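Local structure of putative iron-regulated protein A (Parabacteroides distasonis ATCC 8503, 4ECG) at residues D109-D114 with G147-E152; Y280-L285 with P347-L352; P46-M51 with E89-F94. The protein binds calcium ions and, as an imelysin-like member of peptidase family M75, is a putative metalloendopeptidase whose exact role is not established. All coordinates share one frame; numbering follows the deposited sequence.

Overall arrangement
Contact 3 (46-51 with 89-94) lies deepest, its centre about 8 Å from that of the chain, and contact 1 (109-114 with 147-152) is also buried; contact 2 (280-285 with 347-352) lies about 16 Å out and is only partly buried. All three touch helix 71-89, and helix 284-300, part of contact 2, also packs against the 89-94 loop of contact 3. Contacts 1 and 3 supply Asp109 and Glu92 to one calcium ion, and Met51 packs against Phe148 between them. Glu152 of contact 1 is probably hydrogen-bonded to Ser281 of contact 2. Carboxylates and a histidine dominate contact 1, an indole on a proline contact 2, and paired aromatic rings with bridging waters contact 3.

Contact 1: residues D109-D114 with G147-E152; sequences DSWPLD and GFHTAE. With CA (calcium ion), chain F; CA (calcium ion), chain K.
His149 packs against Asp109, Ser110 and Trp111 and buries more surface here than any other residue of the two segments. One face of its imidazole receives the edge of the Trp111 six-membered ring in a T-shaped pair, centroids 5.1 Å apart and planes at 63°. The nearest atoms of that pair are Trp111 CE3 and His149 CG, at 3.7 Å. Ser110 O lies at the imidazole edge, near the ring plane, 3.4 Å from His149 CD2, and an internal water joins the two backbones by bridging Ser110 O and His149 N. Asp109 OD1 comes within 2.9 Å of His149 NE2, yet the angle is too poor for a hydrogen bond; NE2 is instead bonded to Glu277, and OD1 forms a salt bridge with Arg85. On the other ring nitrogen, His149 ND1 donates to Glu152 OE1 at 2.8 Å and a nearly straight 171°, so bonds at both nitrogens fix the rotation of the ring. Gly147, His149 and Glu152 form the GxHxxE motif of imelysin-like proteins. Asp109 CG stands anti to the backbone N (chi1 -160°), which lets OD2 bind, at 2.5 Å, a calcium ion shared with Glu92, while Trp88 bonds to the same oxygen.

The other side is looser and wetter. Trp111 and Leu113 are partly exposed, and Trp111 O binds a second calcium ion at 2.3 Å together with three waters. Leu113 reaches across with its methyls alone, CD2 resting 3.4 Å from Thr150 OG1, a hydroxyl already bonded to Arg146 O.

The loop between helices 104-109 and 115-124 thus lies along helix 147-155, whose Phe148 and Ala151 pack against helices 29-68 and 171-196.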
loop_
_atom_site.group_PDB
_atom_site.type_symbol
_atom_site.label_atom_id
_atom_site.label_comp_id
_atom_site.label_asym_id
_atom_site.label_seq_id
_atom_site.Cartn_x
_atom_site.Cartn_y
_atom_site.Cartn_z
ATOM N N ASP A 109 -2.790 2.735 8.729
ATOM C CA ASP A 109 -1.432 2.293 8.454
ATOM C C ASP A 109 -0.380 3.362 8.713
ATOM O O ASP A 109 0.581 3.499 7.956
ATOM C CB ASP A 109 -1.376 1.778 7.002
ATOM C CG ASP A 109 -0.171 0.830 6.706
ATOM O OD1 ASP A 109 0.334 0.111 7.607
ATOM O OD2 ASP A 109 0.234 0.786 5.506
ATOM N N SER A 110 -0.506 4.057 9.838
ATOM C CA SER A 110 0.510 5.030 10.191
ATOM C C SER A 110 1.820 4.372 10.629
ATOM O O SER A 110 1.837 3.361 11.350
ATOM C CB SER A 110 -0.007 6.010 11.263
ATOM O OG SER A 110 -1.114 6.763 10.779
ATOM N N TRP A 111 2.916 4.986 10.189
ATOM C CA TRP A 111 4.266 4.647 10.606
ATOM C C TRP A 111 5.128 5.906 10.599
ATOM O O TRP A 111 4.992 6.770 9.702
ATOM C CB TRP A 111 4.839 3.614 9.632
ATOM C CG TRP A 111 6.179 3.098 10.048
ATOM C CD1 TRP A 111 7.421 3.452 9.545
ATOM C CD2 TRP A 111 6.465 2.148 11.123
ATOM N NE1 TRP A 111 8.430 2.818 10.232
ATOM C CE2 TRP A 111 7.920 2.030 11.193
ATOM C CE3 TRP A 111 5.693 1.478 12.056
ATOM C CZ2 TRP A 111 8.539 1.221 12.124
ATOM C CZ3 TRP A 111 6.319 0.658 12.986
ATOM C CH2 TRP A 111 7.710 0.523 13.013
ATOM N N PRO A 112 5.999 6.066 11.612
ATOM C CA PRO A 112 6.133 5.241 12.830
ATOM C C PRO A 112 5.028 5.512 13.862
ATOM O O PRO A 112 4.157 6.363 13.646
ATOM C CB PRO A 112 7.497 5.673 13.404
ATOM C CG PRO A 112 7.632 7.076 12.951
ATOM C CD PRO A 112 6.969 7.170 11.601
ATOM N N LEU A 113 5.108 4.794 14.973
ATOM C CA LEU A 113 4.118 4.832 15.999
ATOM C C LEU A 113 4.585 5.722 17.143
ATOM O O LEU A 113 5.767 5.901 17.363
ATOM C CB LEU A 113 3.833 3.403 16.527
ATOM C CG LEU A 113 3.324 2.376 15.523
ATOM C CD1 LEU A 113 3.369 0.973 16.177
ATOM C CD2 LEU A 113 1.930 2.728 14.980
ATOM N N ASP A 114 3.620 6.245 17.895
ATOM C CA ASP A 114 3.895 6.885 19.136
ATOM C C ASP A 114 3.962 5.838 20.252
ATOM O O ASP A 114 2.983 5.582 20.986
ATOM C CB ASP A 114 2.835 7.939 19.408
ATOM C CG ASP A 114 2.979 8.599 20.801
ATOM O OD1 ASP A 114 4.011 8.388 21.460
ATOM O OD2 ASP A 114 2.054 9.324 21.213
ATOM N N GLY A 147 -3.950 1.106 13.958
ATOM C CA GLY A 147 -3.628 0.682 12.595
ATOM C C GLY A 147 -2.836 -0.615 12.578
ATOM O O GLY A 147 -2.579 -1.195 13.658
ATOM N N PHE A 148 -2.476 -1.043 11.357
ATOM C CA PHE A 148 -1.746 -2.305 11.105
ATOM C C PHE A 148 -0.512 -2.484 12.002
ATOM O O PHE A 148 -0.231 -3.565 12.491
ATOM C CB PHE A 148 -1.223 -2.362 9.682
ATOM C CG PHE A 148 -2.162 -2.945 8.682
ATOM C CD1 PHE A 148 -2.174 -4.286 8.450
ATOM C CD2 PHE A 148 -2.938 -2.123 7.892
ATOM C CE1 PHE A 148 -2.974 -4.826 7.486
ATOM C CE2 PHE A 148 -3.748 -2.643 6.921
ATOM C CZ PHE A 148 -3.765 -4.010 6.729
ATOM N N HIS A 149 0.200 -1.410 12.225
ATOM C CA HIS A 149 1.479 -1.539 12.923
ATOM C C HIS A 149 1.358 -1.603 14.419
ATOM O O HIS A 149 2.241 -2.137 15.079
ATOM C CB HIS A 149 2.460 -0.464 12.453
ATOM C CG HIS A 149 2.767 -0.555 10.967
ATOM N ND1 HIS A 149 3.338 -1.646 10.409
ATOM C CD2 HIS A 149 2.491 0.311 9.933
ATOM C CE1 HIS A 149 3.439 -1.464 9.098
ATOM N NE2 HIS A 149 2.926 -0.259 8.800
ATOM N N THR A 150 0.259 -1.104 14.979
ATOM C CA THR A 150 0.068 -1.224 16.414
ATOM C C THR A 150 -0.312 -2.705 16.692
ATOM O O THR A 150 0.224 -3.306 17.610
ATOM C CB THR A 150 -0.977 -0.223 16.982
ATOM O OG1 THR A 150 -0.523 1.105 16.769
ATOM C CG2 THR A 150 -1.203 -0.427 18.483
ATOM N N ALA A 151 -1.233 -3.263 15.915
ATOM C CA ALA A 151 -1.587 -4.691 15.967
ATOM C C ALA A 151 -0.297 -5.551 15.779
ATOM O O ALA A 151 -0.021 -6.424 16.567
ATOM C CB ALA A 151 -2.658 -5.009 14.902
ATOM N N GLU A 152 0.527 -5.193 14.801
ATOM C CA GLU A 152 1.760 -5.910 14.460
ATOM C C GLU A 152 2.662 -5.985 15.650
ATOM O O GLU A 152 3.229 -7.053 15.958
ATOM C CB GLU A 152 2.496 -5.158 13.328
ATOM C CG GLU A 152 3.621 -5.930 12.646
ATOM C CD GLU A 152 4.562 -5.072 11.809
ATOM O OE1 GLU A 152 4.423 -3.798 11.754
ATOM O OE2 GLU A 152 5.473 -5.702 11.242
HETATM CA CA CA F . 2.106 1.355 3.877
HETATM CA CA CA K . 4.942 8.344 7.981
HETATM O O HOH W 1 -0.241 1.568 12.040
HETATM O O HOH W 2 2.913 8.320 9.258
HETATM O O HOH W 3 7.353 8.598 8.322
HETATM O O HOH W 4 3.873 6.340 7.053
#

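Contact 2: residues Y280-L285 with P347-L352; sequences YSWNSL and PFRNNL
Trp282 lies with one indole face on the ring of Pro347, the two side chains running side by side in the same direction. Its first torsion places CG anti to the carbonyl carbon (chi1 -63°) and carries the indole out over the proline. Starting at the root, Trp282 CB is 3.9 Å from Pro347 CB. Trp282 CG draws closer to the same carbon, at 3.6 Å, and CD2, at the ring fusion, is equally near Pro347 CB and CG. CE2 and CE3 both lie near Pro347 CG, which stands above the six-membered ring, 3.5 Å from the centroid of Trp282 and only 13° off the ring normal, a clear CH-pi contact. Toward the tip, Trp282 CZ3 meets Pro347 CD at 4.0 Å, while CH2 still lies over Pro347 CG. Along the NE1-CZ2 margin, from the same side of the indole plane as the proline, Asn350 ND2 approaches CZ2 and Arg349 CD lies 3.8 Å from Trp282 NE1; CD1 meets Arg349 CG. The guanidinium is turned 77° from the indole plane and presents its edge to NE1. Trp282 NE1 is hydrogen-bonded, and Arg349 NE salt-bridged, to Asp158 OD1, while Arg349 NH1 is hydrogen-bonded to Ala265 O.

The turn that carries Pro347 is held by its carbonyl oxygen, which accepts from Asn350 N and, from the opposite face of its plane, Asn351 ND2 at 2.7 Å. Further along, Leu285 CG packs 4.1 Å from Phe348 CB, and a water donates to Ser284 OG, itself bonded to Glu277 O, while accepting from Arg349 N.

The contact joins the start of helix 284-300 to the 3-10 segment 348-350 between helices 324-343 and 355-377; Phe348 goes on to touch helix 239-259, and Asn283 helix 71-89.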
loop_
_atom_site.group_PDB
_atom_site.type_symbol
_atom_site.label_atom_id
_atom_site.label_comp_id
_atom_site.label_asym_id
_atom_site.label_seq_id
_atom_site.Cartn_x
_atom_site.Cartn_y
_atom_site.Cartn_z
ATOM N N TYR A 280 8.622 -5.287 12.693
ATOM C CA TYR A 280 8.178 -6.152 13.803
ATOM C C TYR A 280 7.945 -7.583 13.323
ATOM O O TYR A 280 8.334 -8.552 13.989
ATOM C CB TYR A 280 6.905 -5.606 14.495
ATOM C CG TYR A 280 7.018 -4.187 15.020
ATOM C CD1 TYR A 280 8.204 -3.707 15.609
ATOM C CD2 TYR A 280 5.943 -3.320 14.951
ATOM C CE1 TYR A 280 8.284 -2.407 16.110
ATOM C CE2 TYR A 280 6.040 -2.026 15.416
ATOM C CZ TYR A 280 7.194 -1.564 16.003
ATOM O OH TYR A 280 7.265 -0.233 16.460
ATOM N N SER A 281 7.345 -7.708 12.139
ATOM C CA SER A 281 6.924 -8.973 11.610
ATOM C C SER A 281 7.793 -9.442 10.450
ATOM O O SER A 281 7.559 -10.554 9.924
ATOM C CB SER A 281 5.469 -8.876 11.127
ATOM O OG SER A 281 5.354 -7.974 10.059
ATOM N N TRP A 282 8.766 -8.628 10.053
ATOM C CA TRP A 282 9.584 -8.913 8.843
ATOM C C TRP A 282 8.699 -9.029 7.615
ATOM O O TRP A 282 8.744 -10.016 6.914
ATOM C CB TRP A 282 10.410 -10.208 8.994
ATOM C CG TRP A 282 11.458 -10.226 10.093
ATOM C CD1 TRP A 282 11.640 -9.302 11.118
ATOM C CD2 TRP A 282 12.501 -11.259 10.342
ATOM N NE1 TRP A 282 12.676 -9.674 11.931
ATOM C CE2 TRP A 282 13.237 -10.817 11.520
ATOM C CE3 TRP A 282 12.854 -12.458 9.739
ATOM C CZ2 TRP A 282 14.293 -11.550 12.049
ATOM C CZ3 TRP A 282 13.911 -13.207 10.275
ATOM C CH2 TRP A 282 14.615 -12.766 11.405
ATOM N N ASN A 283 7.846 -8.041 7.368
ATOM C CA ASN A 283 6.962 -8.082 6.226
ATOM C C ASN A 283 7.372 -7.020 5.238
ATOM O O ASN A 283 6.648 -6.755 4.307
ATOM C CB ASN A 283 5.482 -7.906 6.651
ATOM C CG ASN A 283 4.490 -8.773 5.844
ATOM O OD1 ASN A 283 4.391 -10.013 6.014
ATOM N ND2 ASN A 283 3.672 -8.100 5.043
ATOM N N SER A 284 8.546 -6.445 5.398
ATOM C CA SER A 284 8.847 -5.212 4.671
ATOM C C SER A 284 9.004 -5.455 3.174
ATOM O O SER A 284 8.338 -4.790 2.341
ATOM C CB SER A 284 10.086 -4.560 5.246
ATOM O OG SER A 284 10.058 -4.699 6.666
ATOM N N LEU A 285 9.865 -6.408 2.840
ATOM C CA LEU A 285 10.086 -6.771 1.428
ATOM C C LEU A 285 8.829 -7.286 0.749
ATOM O O LEU A 285 8.609 -6.960 -0.399
ATOM C CB LEU A 285 11.239 -7.772 1.261
ATOM C CG LEU A 285 12.617 -7.217 1.685
ATOM C CD1 LEU A 285 13.670 -8.316 1.682
ATOM C CD2 LEU A 285 13.020 -6.006 0.835
ATOM N N PRO A 347 15.545 -10.780 6.246
ATOM C CA PRO A 347 14.580 -9.698 6.190
ATOM C C PRO A 347 15.336 -8.391 5.973
ATOM O O PRO A 347 16.515 -8.334 6.289
ATOM C CB PRO A 347 13.985 -9.734 7.580
ATOM C CG PRO A 347 15.162 -10.077 8.459
ATOM C CD PRO A 347 15.982 -11.044 7.629
ATOM N N PHE A 348 14.665 -7.348 5.485
ATOM C CA PHE A 348 15.298 -6.002 5.211
ATOM C C PHE A 348 15.893 -5.415 6.461
ATOM O O PHE A 348 16.951 -4.818 6.429
ATOM C CB PHE A 348 14.227 -5.044 4.735
ATOM C CG PHE A 348 14.727 -3.719 4.187
ATOM C CD1 PHE A 348 15.874 -3.632 3.402
ATOM C CD2 PHE A 348 13.981 -2.573 4.393
ATOM C CE1 PHE A 348 16.262 -2.427 2.866
ATOM C CE2 PHE A 348 14.359 -1.356 3.864
ATOM C CZ PHE A 348 15.500 -1.285 3.097
ATOM N N ARG A 349 15.219 -5.568 7.586
ATOM C CA ARG A 349 15.826 -5.048 8.833
ATOM C C ARG A 349 17.182 -5.568 9.224
ATOM O O ARG A 349 17.809 -4.938 10.073
ATOM C CB ARG A 349 14.870 -5.116 10.039
ATOM C CG ARG A 349 14.434 -6.496 10.459
ATOM C CD ARG A 349 15.415 -7.180 11.343
ATOM N NE ARG A 349 15.220 -6.887 12.734
ATOM C CZ ARG A 349 16.094 -6.262 13.519
ATOM N NH1 ARG A 349 17.223 -5.751 13.053
ATOM N NH2 ARG A 349 15.826 -6.173 14.810
ATOM N N ASN A 350 17.619 -6.710 8.681
ATOM C CA ASN A 350 18.974 -7.207 8.928
ATOM C C ASN A 350 19.893 -7.060 7.765
ATOM O O ASN A 350 21.008 -7.542 7.789
ATOM C CB ASN A 350 18.935 -8.687 9.360
ATOM C CG ASN A 350 18.452 -8.861 10.775
ATOM O OD1 ASN A 350 18.639 -7.991 11.611
ATOM N ND2 ASN A 350 17.812 -9.970 11.048
ATOM N N ASN A 351 19.456 -6.391 6.718
ATOM C CA ASN A 351 20.240 -6.304 5.501
ATOM C C ASN A 351 20.255 -4.894 4.956
ATOM O O ASN A 351 20.331 -4.680 3.734
ATOM C CB ASN A 351 19.632 -7.281 4.462
ATOM C CG ASN A 351 19.884 -8.745 4.817
ATOM O OD1 ASN A 351 20.962 -9.265 4.542
ATOM N ND2 ASN A 351 18.895 -9.407 5.448
ATOM N N LEU A 352 20.158 -3.924 5.848
ATOM C CA LEU A 352 20.190 -2.523 5.429
ATOM C C LEU A 352 21.557 -2.170 4.843
ATOM O O LEU A 352 21.665 -1.243 4.073
ATOM C CB LEU A 352 19.820 -1.574 6.572
ATOM C CG LEU A 352 18.388 -1.752 7.076
ATOM C CD1 LEU A 352 18.257 -1.065 8.423
ATOM C CD2 LEU A 352 17.297 -1.304 6.092
HETATM O O HOH W 5 12.273 -6.079 7.646
#

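Contact 3: residues P46-M51 with E89-F94; sequences PTYKDM and EQSEAF. With CA (calcium ion), chain F.
Tyr48 and Phe94 make the aromatic part of the contact. The edge of Phe94 points at the face of Tyr48 in an offset edge-to-face pair, planes at 75°, with Tyr48 CZ 3.8 Å from Phe94 CE2. Phe94 CG sits between its own backbone N and carbonyl carbon (chi1 44°), a turn that sets the ring with Ser91 O over its centre and its edge to Tyr48.

Apolar packing comes from Thr47, whose CG2 touches Ser91 CB at 3.8 Å and whose CB lies 4.0 Å from Phe94 CZ; Thr47 OG1 lies at the edge of the same ring. These pairs bring helix 29-68 against the type I beta turn Glu89-Glu92, which follows helix 71-89.

Two waters link the segments. One donates to Thr47 OG1 at 2.6 Å and to Gln90 O, and Thr47 OG1 is in turn hydrogen-bonded to Val43 O. The other, in the plane of the Tyr48 ring, lies 2.6 Å from Tyr48 OH and donates to Ser91 O. A leucine in place of Tyr48 would probably leave this water without its hydroxyl partner and the Phe94 edge without a ring to face.

Metal binding occupies the far side of the turn: Glu92 OE2 and Asp109 bind a calcium ion, while Glu89, a known ligand of this site, stays 3.3 Å from the ion with OE2 and is not bound to it here.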
loop_
_atom_site.group_PDB
_atom_site.type_symbol
_atom_site.label_atom_id
_atom_site.label_comp_id
_atom_site.label_asym_id
_atom_site.label_seq_id
_atom_site.Cartn_x
_atom_site.Cartn_y
_atom_site.Cartn_z
ATOM N N PRO A 46 -12.237 -5.241 -6.885
ATOM C CA PRO A 46 -11.854 -6.593 -6.381
ATOM C C PRO A 46 -10.706 -6.601 -5.366
ATOM O O PRO A 46 -10.738 -7.361 -4.436
ATOM C CB PRO A 46 -11.453 -7.342 -7.641
ATOM C CG PRO A 46 -12.107 -6.621 -8.755
ATOM C CD PRO A 46 -12.149 -5.172 -8.347
ATOM N N THR A 47 -9.723 -5.725 -5.494
ATOM C CA THR A 47 -8.645 -5.670 -4.510
ATOM C C THR A 47 -9.249 -5.332 -3.145
ATOM O O THR A 47 -8.923 -5.929 -2.135
ATOM C CB THR A 47 -7.563 -4.655 -4.902
ATOM O OG1 THR A 47 -6.903 -5.023 -6.137
ATOM C CG2 THR A 47 -6.541 -4.505 -3.809
ATOM N N TYR A 48 -10.164 -4.390 -3.131
ATOM C CA TYR A 48 -10.742 -3.909 -1.896
ATOM C C TYR A 48 -11.709 -4.947 -1.349
ATOM O O TYR A 48 -11.813 -5.129 -0.164
ATOM C CB TYR A 48 -11.456 -2.584 -2.165
ATOM C CG TYR A 48 -10.561 -1.364 -2.359
ATOM C CD1 TYR A 48 -9.397 -1.206 -1.648
ATOM C CD2 TYR A 48 -10.923 -0.340 -3.192
ATOM C CE1 TYR A 48 -8.583 -0.073 -1.797
ATOM C CE2 TYR A 48 -10.110 0.803 -3.359
ATOM C CZ TYR A 48 -8.952 0.943 -2.633
ATOM O OH TYR A 48 -8.133 2.048 -2.766
ATOM N N LYS A 49 -12.436 -5.631 -2.210
ATOM C CA LYS A 49 -13.336 -6.705 -1.771
ATOM C C LYS A 49 -12.543 -7.833 -1.119
ATOM O O LYS A 49 -12.968 -8.416 -0.145
ATOM C CB LYS A 49 -14.166 -7.212 -2.979
ATOM C CG LYS A 49 -14.912 -8.541 -2.852
ATOM C CD LYS A 49 -16.224 -8.446 -2.073
ATOM C CE LYS A 49 -17.102 -9.712 -2.220
ATOM N NZ LYS A 49 -17.638 -9.944 -3.612
ATOM N N ASP A 50 -11.399 -8.157 -1.686
ATOM C CA ASP A 50 -10.544 -9.224 -1.167
ATOM C C ASP A 50 -10.023 -8.729 0.172
ATOM O O ASP A 50 -9.938 -9.496 1.128
ATOM C CB ASP A 50 -9.380 -9.492 -2.144
ATOM C CG ASP A 50 -8.370 -10.576 -1.668
ATOM O OD1 ASP A 50 -8.785 -11.647 -1.147
ATOM O OD2 ASP A 50 -7.132 -10.363 -1.881
HETATM N N MSE A 51 -9.656 -7.451 0.238
HETATM C CA MSE A 51 -9.264 -6.855 1.520
HETATM C C MSE A 51 -10.403 -6.990 2.588
HETATM O O MSE A 51 -10.129 -7.390 3.717
HETATM C CB MSE A 51 -8.862 -5.399 1.356
HETATM C CG MSE A 51 -8.031 -4.868 2.556
HETATM SE SE MSE A 51 -7.636 -3.013 2.325
HETATM C CE MSE A 51 -7.040 -2.763 4.188
ATOM N N GLU A 89 -1.536 -3.655 0.479
ATOM C CA GLU A 89 -0.329 -3.103 -0.099
ATOM C C GLU A 89 -0.410 -3.152 -1.633
ATOM O O GLU A 89 0.167 -2.307 -2.306
ATOM C CB GLU A 89 0.908 -3.852 0.396
ATOM C CG GLU A 89 1.286 -3.646 1.828
ATOM C CD GLU A 89 1.638 -2.212 2.169
ATOM O OE1 GLU A 89 2.679 -1.691 1.751
ATOM O OE2 GLU A 89 0.868 -1.598 2.895
ATOM N N GLN A 90 -1.139 -4.139 -2.164
ATOM C CA GLN A 90 -1.454 -4.225 -3.582
ATOM C C GLN A 90 -2.422 -3.140 -4.036
ATOM O O GLN A 90 -2.798 -3.096 -5.215
ATOM C CB GLN A 90 -1.952 -5.633 -3.964
ATOM C CG GLN A 90 -0.827 -6.662 -3.854
ATOM C CD GLN A 90 -1.135 -8.017 -4.454
ATOM O OE1 GLN A 90 -2.243 -8.304 -4.829
ATOM N NE2 GLN A 90 -0.133 -8.856 -4.511
ATOM N N SER A 91 -2.772 -2.211 -3.136
ATOM C CA SER A 91 -3.723 -1.159 -3.483
ATOM C C SER A 91 -3.125 0.216 -3.415
ATOM O O SER A 91 -3.829 1.203 -3.635
ATOM C CB SER A 91 -4.950 -1.231 -2.574
ATOM O OG SER A 91 -4.710 -0.587 -1.351
ATOM N N GLU A 92 -1.826 0.298 -3.157
ATOM C CA GLU A 92 -1.183 1.591 -2.979
ATOM C C GLU A 92 -0.928 2.340 -4.280
ATOM O O GLU A 92 -0.536 3.526 -4.223
ATOM C CB GLU A 92 0.076 1.500 -2.112
ATOM C CG GLU A 92 -0.263 1.263 -0.628
ATOM C CD GLU A 92 0.847 1.615 0.372
ATOM O OE1 GLU A 92 1.641 2.553 0.119
ATOM O OE2 GLU A 92 0.879 0.957 1.450
ATOM N N ALA A 93 -1.175 1.701 -5.432
ATOM C CA ALA A 93 -1.089 2.428 -6.723
ATOM C C ALA A 93 -2.356 3.247 -6.953
ATOM O O ALA A 93 -2.401 4.055 -7.881
ATOM C CB ALA A 93 -0.844 1.482 -7.904
ATOM N N PHE A 94 -3.371 3.038 -6.099
ATOM C CA PHE A 94 -4.596 3.794 -6.170
ATOM C C PHE A 94 -5.142 4.253 -4.794
ATOM O O PHE A 94 -6.235 3.878 -4.350
ATOM C CB PHE A 94 -5.650 3.036 -6.983
ATOM C CG PHE A 94 -5.766 1.579 -6.671
ATOM C CD1 PHE A 94 -4.956 0.664 -7.293
ATOM C CD2 PHE A 94 -6.724 1.118 -5.800
ATOM C CE1 PHE A 94 -5.114 -0.710 -7.054
ATOM C CE2 PHE A 94 -6.869 -0.215 -5.552
ATOM C CZ PHE A 94 -6.068 -1.143 -6.183
HETATM CA CA CA F . 2.106 1.355 3.877
HETATM O O HOH W 6 -4.377 -4.839 -6.898
HETATM O O HOH W 7 -5.744 2.153 -1.684
#